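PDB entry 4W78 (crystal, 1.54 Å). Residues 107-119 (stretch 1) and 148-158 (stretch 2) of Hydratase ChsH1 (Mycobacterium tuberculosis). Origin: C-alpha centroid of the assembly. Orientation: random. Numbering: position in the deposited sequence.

Stretch 1, residues 107-119: QTYHRYLLPGEQV
Stretch 2 148-158: WQVGDEDVAEM

Stretch 2 folds as a β-hairpin, strands 148-150 and 153-158 joined by a type II' turn from V150 to E153; its second strand lies antiparallel to strand 107-109 of stretch 1 (168° between directions, axes 4.7 Å apart at closest), after which stretch 1 loops past the hairpin end. W148 (chi1 m, -70°) brings CD1 to 3.4 Å from V119 CG1, an apolar contact. Q149 O receives the CA-H of V119 (V119 CA to Q149 O, 3.2 Å), while the Q149 side chain points away. V150 (chi1 t) sets CG2 4.0 Å from V119 CG2 and 4.2 Å from L113 CD2. G151, at phi/psi 63/-127, is a turn position where positive phi favours glycine; its N donates to a water (3.1 Å) that in turn donates to Q118 O (2.7 Å). E153, extended (chi1 t, chi2 t), grips the R111 guanidinium with both carboxylate oxygens: R111 NE to E153 OE2 is 2.8 Å and R111 NH2 to E153 OE1 3.0 Å. E117 shares that cation, R111 NH1 lying 2.9 Å from E117 OE1, so one arginine (chi1 p, chi2 t, chi3 t) bridges two carboxylates, E153 from stretch 2 and E117 from its own stretch. D154 OD2 accepts from a water (3.3 Å) that also joins H110 NE2 (2.9 Å) and E157 OE2 (2.5 Å). V155 bends the strand (phi/psi -116/-20); its O accepts from H110 N (2.9 Å), its CB meets L113 CD2 at 3.8 Å, and its CG1 covers one guanidinium face. A156 opposes Y109 in a non-hydrogen-bonded pair (CA-CA 4.5 Å), with A156 CB 4.4 Å from Y109 CD1. E157 pairs with T108 (CA-CA 5.3 Å) through T108 N to E157 O, 2.8 Å, and E157 N to T108 O, 2.9 Å. M158 (chi1 t, chi2 t, chi3 p) faces Q107 (CA-CA 4.3 Å), whose NE2 gives M158 SD a weak 3.5 Å hydrogen bond.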

ATOM      1  N   GLN A 107       1.155  21.083  -9.829  1.00 14.46           N
ATOM      2  CA  GLN A 107      -0.033  21.034  -8.985  1.00 11.60           C
ATOM      3  C   GLN A 107      -0.195  22.337  -8.208  1.00 13.92           C
ATOM      4  O   GLN A 107       0.782  22.878  -7.677  1.00 16.24           O
ATOM      5  CB  GLN A 107       0.052  19.856  -7.999  1.00 13.86           C
ATOM      6  CG  GLN A 107       0.079  18.487  -8.690  1.00 15.98           C
ATOM      7  CD  GLN A 107      -0.163  17.322  -7.737  1.00 17.63           C
ATOM      8  OE1 GLN A 107       0.036  17.435  -6.533  1.00 16.66           O
ATOM      9  NE2 GLN A 107      -0.606  16.186  -8.289  1.00 19.35           N
ATOM     10  N   THR A 108      -1.428  22.834  -8.147  1.00 13.68           N
ATOM     11  CA  THR A 108      -1.754  24.025  -7.362  1.00 12.95           C
ATOM     12  C   THR A 108      -2.774  23.629  -6.295  1.00 14.09           C
ATOM     13  O   THR A 108      -3.753  22.923  -6.580  1.00 14.44           O
ATOM     14  CB  THR A 108      -2.339  25.129  -8.258  1.00 16.96           C
ATOM     15  OG1 THR A 108      -1.348  25.545  -9.211  1.00 21.57           O
ATOM     16  CG2 THR A 108      -2.803  26.328  -7.435  1.00 20.90           C
ATOM     17  N   TYR A 109      -2.527  24.035  -5.055  1.00 14.33           N
ATOM     18  CA  TYR A 109      -3.407  23.673  -3.943  1.00 13.05           C
ATOM     19  C   TYR A 109      -4.117  24.924  -3.433  1.00 15.49           C
ATOM     20  O   TYR A 109      -3.487  25.837  -2.896  1.00 17.64           O
ATOM     21  CB  TYR A 109      -2.601  23.008  -2.817  1.00 14.20           C
ATOM     22  CG  TYR A 109      -1.610  21.988  -3.336  1.00 12.80           C
ATOM     23  CD1 TYR A 109      -2.040  20.757  -3.835  1.00 12.44           C
ATOM     24  CD2 TYR A 109      -0.250  22.261  -3.350  1.00 13.07           C
ATOM     25  CE1 TYR A 109      -1.133  19.833  -4.337  1.00 12.40           C
ATOM     26  CE2 TYR A 109       0.660  21.350  -3.847  1.00 13.37           C
ATOM     27  CZ  TYR A 109       0.209  20.130  -4.333  1.00 12.97           C
ATOM     28  OH  TYR A 109       1.124  19.236  -4.820  1.00 14.81           O
ATOM     29  N   HIS A 110      -5.433  24.981  -3.611  1.00 14.82           N
ATOM     30  CA  HIS A 110      -6.148  26.197  -3.224  1.00 17.89           C
ATOM     31  C   HIS A 110      -6.294  26.329  -1.711  1.00 18.06           C
ATOM     32  O   HIS A 110      -6.267  27.440  -1.173  1.00 20.64           O
ATOM     33  CB  HIS A 110      -7.506  26.274  -3.912  1.00 20.81           C
ATOM     34  CG  HIS A 110      -7.422  26.231  -5.406  1.00 24.60           C
ATOM     35  ND1 HIS A 110      -6.618  27.084  -6.129  1.00 30.55           N
ATOM     36  CD2 HIS A 110      -8.039  25.435  -6.312  1.00 26.29           C
ATOM     37  CE1 HIS A 110      -6.739  26.813  -7.417  1.00 29.10           C
ATOM     38  NE2 HIS A 110      -7.598  25.818  -7.555  1.00 29.04           N
ATOM     39  N   ARG A 111      -6.461  25.192  -1.042  1.00 16.79           N
ATOM     40  CA  ARG A 111      -6.483  25.122   0.415  1.00 17.81           C
ATOM     41  C   ARG A 111      -6.118  23.713   0.847  1.00 17.41           C
ATOM     42  O   ARG A 111      -6.025  22.800   0.014  1.00 17.01           O
ATOM     43  CB  ARG A 111      -7.865  25.491   0.976  1.00 20.58           C
ATOM     44  CG  ARG A 111      -9.000  24.532   0.601  1.00 19.28           C
ATOM     45  CD  ARG A 111     -10.186  24.775   1.523  1.00 20.53           C
ATOM     46  NE  ARG A 111     -11.378  24.020   1.146  1.00 22.62           N
ATOM     47  CZ  ARG A 111     -11.691  22.820   1.622  1.00 19.50           C
ATOM     48  NH1 ARG A 111     -10.889  22.197   2.478  1.00 18.47           N
ATOM     49  NH2 ARG A 111     -12.812  22.231   1.221  1.00 18.57           N
ATOM     50  N   TYR A 112      -5.917  23.539   2.150  1.00 15.50           N
ATOM     51  CA  TYR A 112      -5.663  22.235   2.739  1.00 14.09           C
ATOM     52  C   TYR A 112      -6.991  21.517   2.980  1.00 15.79           C
ATOM     53  O   TYR A 112      -8.006  22.151   3.309  1.00 18.58           O
ATOM     54  CB  TYR A 112      -4.897  22.395   4.069  1.00 16.90           C
ATOM     55  CG  TYR A 112      -3.411  22.647   3.898  1.00 16.73           C
ATOM     56  CD1 TYR A 112      -2.943  23.775   3.222  1.00 19.87           C
ATOM     57  CD2 TYR A 112      -2.479  21.767   4.419  1.00 14.77           C
ATOM     58  CE1 TYR A 112      -1.580  23.999   3.055  1.00 18.58           C
ATOM     59  CE2 TYR A 112      -1.119  21.987   4.280  1.00 15.24           C
ATOM     60  CZ  TYR A 112      -0.674  23.097   3.589  1.00 17.23           C
ATOM     61  OH  TYR A 112       0.679  23.297   3.439  1.00 17.30           O
ATOM     62  N   LEU A 113      -6.988  20.200   2.802  1.00 14.53           N
ATOM     63  CA  LEU A 113      -8.188  19.388   3.028  1.00 14.04           C
ATOM     64  C   LEU A 113      -8.222  18.752   4.413  1.00 13.85           C
ATOM     65  O   LEU A 113      -7.181  18.453   5.009  1.00 14.81           O
ATOM     66  CB  LEU A 113      -8.280  18.288   1.973  1.00 12.54           C
ATOM     67  CG  LEU A 113      -8.189  18.776   0.533  1.00 16.86           C
ATOM     68  CD1 LEU A 113      -8.262  17.570  -0.390  1.00 16.78           C
ATOM     69  CD2 LEU A 113      -9.294  19.795   0.227  1.00 20.36           C
ATOM     70  N   LEU A 114      -9.431  18.522   4.912  1.00 15.87           N
ATOM     71  CA  LEU A 114      -9.633  17.901   6.215  1.00 15.45           C
ATOM     72  C   LEU A 114     -10.135  16.466   6.078  1.00 14.13           C
ATOM     73  O   LEU A 114     -10.907  16.164   5.170  1.00 14.88           O
ATOM     74  CB  LEU A 114     -10.671  18.704   7.002  1.00 18.40           C
ATOM     75  CG  LEU A 114     -10.352  20.179   7.234  1.00 22.93           C
ATOM     76  CD1 LEU A 114     -11.615  20.918   7.680  1.00 23.76           C
ATOM     77  CD2 LEU A 114      -9.269  20.296   8.300  1.00 25.58           C
ATOM     78  N   PRO A 115      -9.694  15.565   6.974  1.00 14.49           N
ATOM     79  CA  PRO A 115     -10.316  14.240   7.030  1.00 14.98           C
ATOM     80  C   PRO A 115     -11.845  14.334   7.035  1.00 16.13           C
ATOM     81  O   PRO A 115     -12.411  15.189   7.728  1.00 18.24           O
ATOM     82  CB  PRO A 115      -9.793  13.668   8.347  1.00 18.66           C
ATOM     83  CG  PRO A 115      -8.422  14.290   8.477  1.00 19.41           C
ATOM     84  CD  PRO A 115      -8.573  15.694   7.927  1.00 17.44           C
ATOM     85  N   GLY A 116     -12.485  13.490   6.231  1.00 15.97           N
ATOM     86  CA  GLY A 116     -13.931  13.486   6.095  1.00 17.05           C
ATOM     87  C   GLY A 116     -14.404  14.158   4.819  1.00 16.65           C
ATOM     88  O   GLY A 116     -15.497  13.867   4.327  1.00 17.70           O
ATOM     89  N   GLU A 117     -13.582  15.044   4.261  1.00 15.81           N
ATOM     90  CA  GLU A 117     -13.947  15.696   3.010  1.00 15.23           C
ATOM     91  C   GLU A 117     -13.823  14.737   1.841  1.00 15.77           C
ATOM     92  O   GLU A 117     -12.868  13.967   1.771  1.00 17.86           O
ATOM     93  CB  GLU A 117     -13.112  16.948   2.773  1.00 16.25           C
ATOM     94  CG  GLU A 117     -13.356  18.008   3.833  1.00 21.48           C
ATOM     95  CD  GLU A 117     -12.866  19.373   3.415  1.00 22.53           C
ATOM     96  OE1 GLU A 117     -11.635  19.577   3.351  1.00 21.67           O
ATOM     97  OE2 GLU A 117     -13.726  20.240   3.148  1.00 22.68           O
ATOM     98  N   GLN A 118     -14.809  14.779   0.954  1.00 15.81           N
ATOM     99  CA  GLN A 118     -14.895  13.900  -0.211  1.00 19.04           C
ATOM    100  C   GLN A 118     -14.491  14.654  -1.480  1.00 14.50           C
ATOM    101  O   GLN A 118     -15.163  15.598  -1.889  1.00 17.12           O
ATOM    102  CB  GLN A 118     -16.335  13.395  -0.361  1.00 26.14           C
ATOM    103  CG  GLN A 118     -16.634  12.680  -1.671  1.00 28.23           C
ATOM    104  CD  GLN A 118     -15.988  11.306  -1.738  1.00 28.30           C
ATOM    105  OE1 GLN A 118     -16.292  10.424  -0.927  1.00 31.80           O
ATOM    106  NE2 GLN A 118     -15.099  11.112  -2.709  1.00 26.07           N
ATOM    107  N   VAL A 119     -13.400  14.226  -2.104  1.00 13.84           N
ATOM    108  CA  VAL A 119     -12.889  14.884  -3.310  1.00 12.49           C
ATOM    109  C   VAL A 119     -13.414  14.225  -4.582  1.00 12.86           C
ATOM    110  O   VAL A 119     -13.688  13.020  -4.602  1.00 16.31           O
ATOM    111  CB  VAL A 119     -11.335  14.857  -3.306  1.00 22.20           C
ATOM    112  CG1 VAL A 119     -10.757  15.425  -4.575  1.00 26.05           C
ATOM    113  CG2 VAL A 119     -10.799  15.620  -2.091  1.00 20.14           C
ATOM    114  N   TRP A 148      -9.693  19.208  -9.016  1.00 11.29           N
ATOM    115  CA  TRP A 148     -10.334  18.507  -7.911  1.00 10.69           C
ATOM    116  C   TRP A 148     -11.272  19.441  -7.179  1.00 12.81           C
ATOM    117  O   TRP A 148     -10.953  20.620  -6.950  1.00 13.76           O
ATOM    118  CB  TRP A 148      -9.314  17.968  -6.905  1.00 12.15           C
ATOM    119  CG  TRP A 148      -8.470  16.823  -7.405  1.00 12.43           C
ATOM    120  CD1 TRP A 148      -8.772  15.493  -7.334  1.00 13.67           C
ATOM    121  CD2 TRP A 148      -7.186  16.913  -8.032  1.00 12.95           C
ATOM    122  NE1 TRP A 148      -7.740  14.742  -7.870  1.00 12.24           N
ATOM    123  CE2 TRP A 148      -6.756  15.598  -8.299  1.00 11.17           C
ATOM    124  CE3 TRP A 148      -6.340  17.984  -8.369  1.00 14.70           C
ATOM    125  CZ2 TRP A 148      -5.531  15.319  -8.907  1.00 10.98           C
ATOM    126  CZ3 TRP A 148      -5.110  17.703  -8.962  1.00 15.30           C
ATOM    127  CH2 TRP A 148      -4.723  16.382  -9.234  1.00 12.91           C
ATOM    128  N   GLN A 149     -12.411  18.890  -6.780  1.00 12.41           N
ATOM    129  CA  GLN A 149     -13.426  19.638  -6.063  1.00 15.23           C
ATOM    130  C   GLN A 149     -13.845  18.924  -4.790  1.00 18.05           C
ATOM    131  O   GLN A 149     -13.741  17.700  -4.682  1.00 16.78           O
ATOM    132  CB  GLN A 149     -14.658  19.822  -6.942  1.00 18.91           C
ATOM    133  CG  GLN A 149     -14.392  20.637  -8.184  1.00 18.43           C
ATOM    134  CD  GLN A 149     -15.657  20.892  -8.955  1.00 28.46           C
ATOM    135  OE1 GLN A 149     -16.250  19.969  -9.512  1.00 35.51           O
ATOM    136  NE2 GLN A 149     -16.098  22.140  -8.969  1.00 30.58           N
ATOM    137  N   VAL A 150     -14.330  19.704  -3.833  1.00 15.52           N
ATOM    138  CA  VAL A 150     -15.096  19.165  -2.721  1.00 15.70           C
ATOM    139  C   VAL A 150     -16.455  19.817  -2.882  1.00 20.11           C
ATOM    140  O   VAL A 150     -16.584  21.032  -2.748  1.00 22.05           O
ATOM    141  CB  VAL A 150     -14.465  19.515  -1.368  1.00 16.26           C
ATOM    142  CG1 VAL A 150     -15.404  19.124  -0.226  1.00 19.03           C
ATOM    143  CG2 VAL A 150     -13.105  18.811  -1.215  1.00 17.37           C
ATOM    144  N   GLY A 151     -17.462  19.021  -3.233  1.00 20.79           N
ATOM    145  CA  GLY A 151     -18.734  19.581  -3.661  1.00 25.26           C
ATOM    146  C   GLY A 151     -18.517  20.394  -4.926  1.00 26.41           C
ATOM    147  O   GLY A 151     -17.939  19.902  -5.898  1.00 27.20           O
ATOM    148  N   ASP A 152     -18.961  21.647  -4.908  1.00 29.75           N
ATOM    149  CA  ASP A 152     -18.780  22.537  -6.053  1.00 30.15           C
ATOM    150  C   ASP A 152     -17.573  23.465  -5.897  1.00 30.10           C
ATOM    151  O   ASP A 152     -17.391  24.388  -6.689  1.00 32.79           O
ATOM    152  CB  ASP A 152     -20.036  23.387  -6.267  1.00 33.37           C
ATOM    153  CG  ASP A 152     -21.207  22.580  -6.792  1.00 38.79           C
ATOM    154  OD1 ASP A 152     -20.980  21.645  -7.590  1.00 42.61           O
ATOM    155  OD2 ASP A 152     -22.358  22.891  -6.410  1.00 44.95           O
ATOM    156  N   GLU A 153     -16.754  23.220  -4.878  1.00 23.60           N
ATOM    157  CA  GLU A 153     -15.626  24.094  -4.573  1.00 22.25           C
ATOM    158  C   GLU A 153     -14.337  23.527  -5.149  1.00 20.20           C
ATOM    159  O   GLU A 153     -13.943  22.414  -4.805  1.00 19.50           O
ATOM    160  CB  GLU A 153     -15.473  24.247  -3.055  1.00 25.87           C
ATOM    161  CG  GLU A 153     -14.233  25.036  -2.617  1.00 25.99           C
ATOM    162  CD  GLU A 153     -13.895  24.846  -1.146  1.00 28.04           C
ATOM    163  OE1 GLU A 153     -14.560  24.025  -0.476  1.00 28.93           O
ATOM    164  OE2 GLU A 153     -12.963  25.520  -0.659  1.00 28.40           O
ATOM    165  N   ASP A 154     -13.658  24.294  -6.000  1.00 20.66           N
ATOM    166  CA  ASP A 154     -12.359  23.858  -6.508  1.00 17.90           C
ATOM    167  C   ASP A 154     -11.343  23.905  -5.376  1.00 18.74           C
ATOM    168  O   ASP A 154     -11.187  24.942  -4.717  1.00 22.50           O
ATOM    169  CB  ASP A 154     -11.866  24.758  -7.647  1.00 22.93           C
ATOM    170  CG  ASP A 154     -12.688  24.627  -8.912  1.00 28.72           C
ATOM    171  OD1 ASP A 154     -13.639  23.822  -8.958  1.00 27.68           O
ATOM    172  OD2 ASP A 154     -12.365  25.343  -9.884  1.00 33.51           O
ATOM    173  N   VAL A 155     -10.648  22.797  -5.148  1.00 14.20           N
ATOM    174  CA  VAL A 155      -9.671  22.745  -4.054  1.00 15.33           C
ATOM    175  C   VAL A 155      -8.234  22.534  -4.528  1.00 15.92           C
ATOM    176  O   VAL A 155      -7.296  22.805  -3.788  1.00 14.81           O
ATOM    177  CB  VAL A 155     -10.017  21.677  -2.995  1.00 14.73           C
ATOM    178  CG1 VAL A 155     -11.349  22.017  -2.312  1.00 16.78           C
ATOM    179  CG2 VAL A 155     -10.074  20.281  -3.613  1.00 11.55           C
ATOM    180  N   ALA A 156      -8.064  22.034  -5.744  1.00 13.97           N
ATOM    181  CA  ALA A 156      -6.722  21.836  -6.297  1.00 13.20           C
ATOM    182  C   ALA A 156      -6.819  21.675  -7.796  1.00 13.32           C
ATOM    183  O   ALA A 156      -7.887  21.396  -8.339  1.00 12.47           O
ATOM    184  CB  ALA A 156      -6.057  20.602  -5.692  1.00 12.86           C
ATOM    185  N   GLU A 157      -5.692  21.832  -8.477  1.00 12.67           N
ATOM    186  CA  GLU A 157      -5.670  21.610  -9.909  1.00 15.29           C
ATOM    187  C   GLU A 157      -4.293  21.165 -10.347  1.00 15.14           C
ATOM    188  O   GLU A 157      -3.317  21.297  -9.601  1.00 15.30           O
ATOM    189  CB  GLU A 157      -6.173  22.821 -10.705  1.00 18.79           C
ATOM    190  CG  GLU A 157      -5.405  24.107 -10.633  1.00 25.23           C
ATOM    191  CD  GLU A 157      -5.951  25.097 -11.667  1.00 29.58           C
ATOM    192  OE1 GLU A 157      -5.192  25.535 -12.546  1.00 35.10           O
ATOM    193  OE2 GLU A 157      -7.160  25.400 -11.620  1.00 36.84           O
ATOM    194  N   MET A 158      -4.226  20.581 -11.531  1.00 14.44           N
ATOM    195  CA  MET A 158      -2.967  20.063 -12.039  1.00 13.66           C
ATOM    196  C   MET A 158      -2.886  20.247 -13.535  1.00 11.16           C
ATOM    197  O   MET A 158      -3.866  20.046 -14.246  1.00 13.56           O
ATOM    198  CB  MET A 158      -2.854  18.583 -11.694  1.00 14.86           C
ATOM    199  CG  MET A 158      -1.682  17.879 -12.329  1.00 19.97           C
ATOM    200  SD  MET A 158      -1.480  16.240 -11.642  1.00 19.27           S
ATOM    201  CE  MET A 158      -2.849  15.361 -12.344  1.00 20.93           C
TER
HETATM  202  O   HOH W   1      -9.079  25.299 -10.021  1.00 48.96           O
HETATM  203  O   HOH W   2      -5.804  20.976  -1.894  1.00 18.75           O
HETATM  204  O   HOH W   3     -16.949  16.079  -3.865  1.00 24.73           O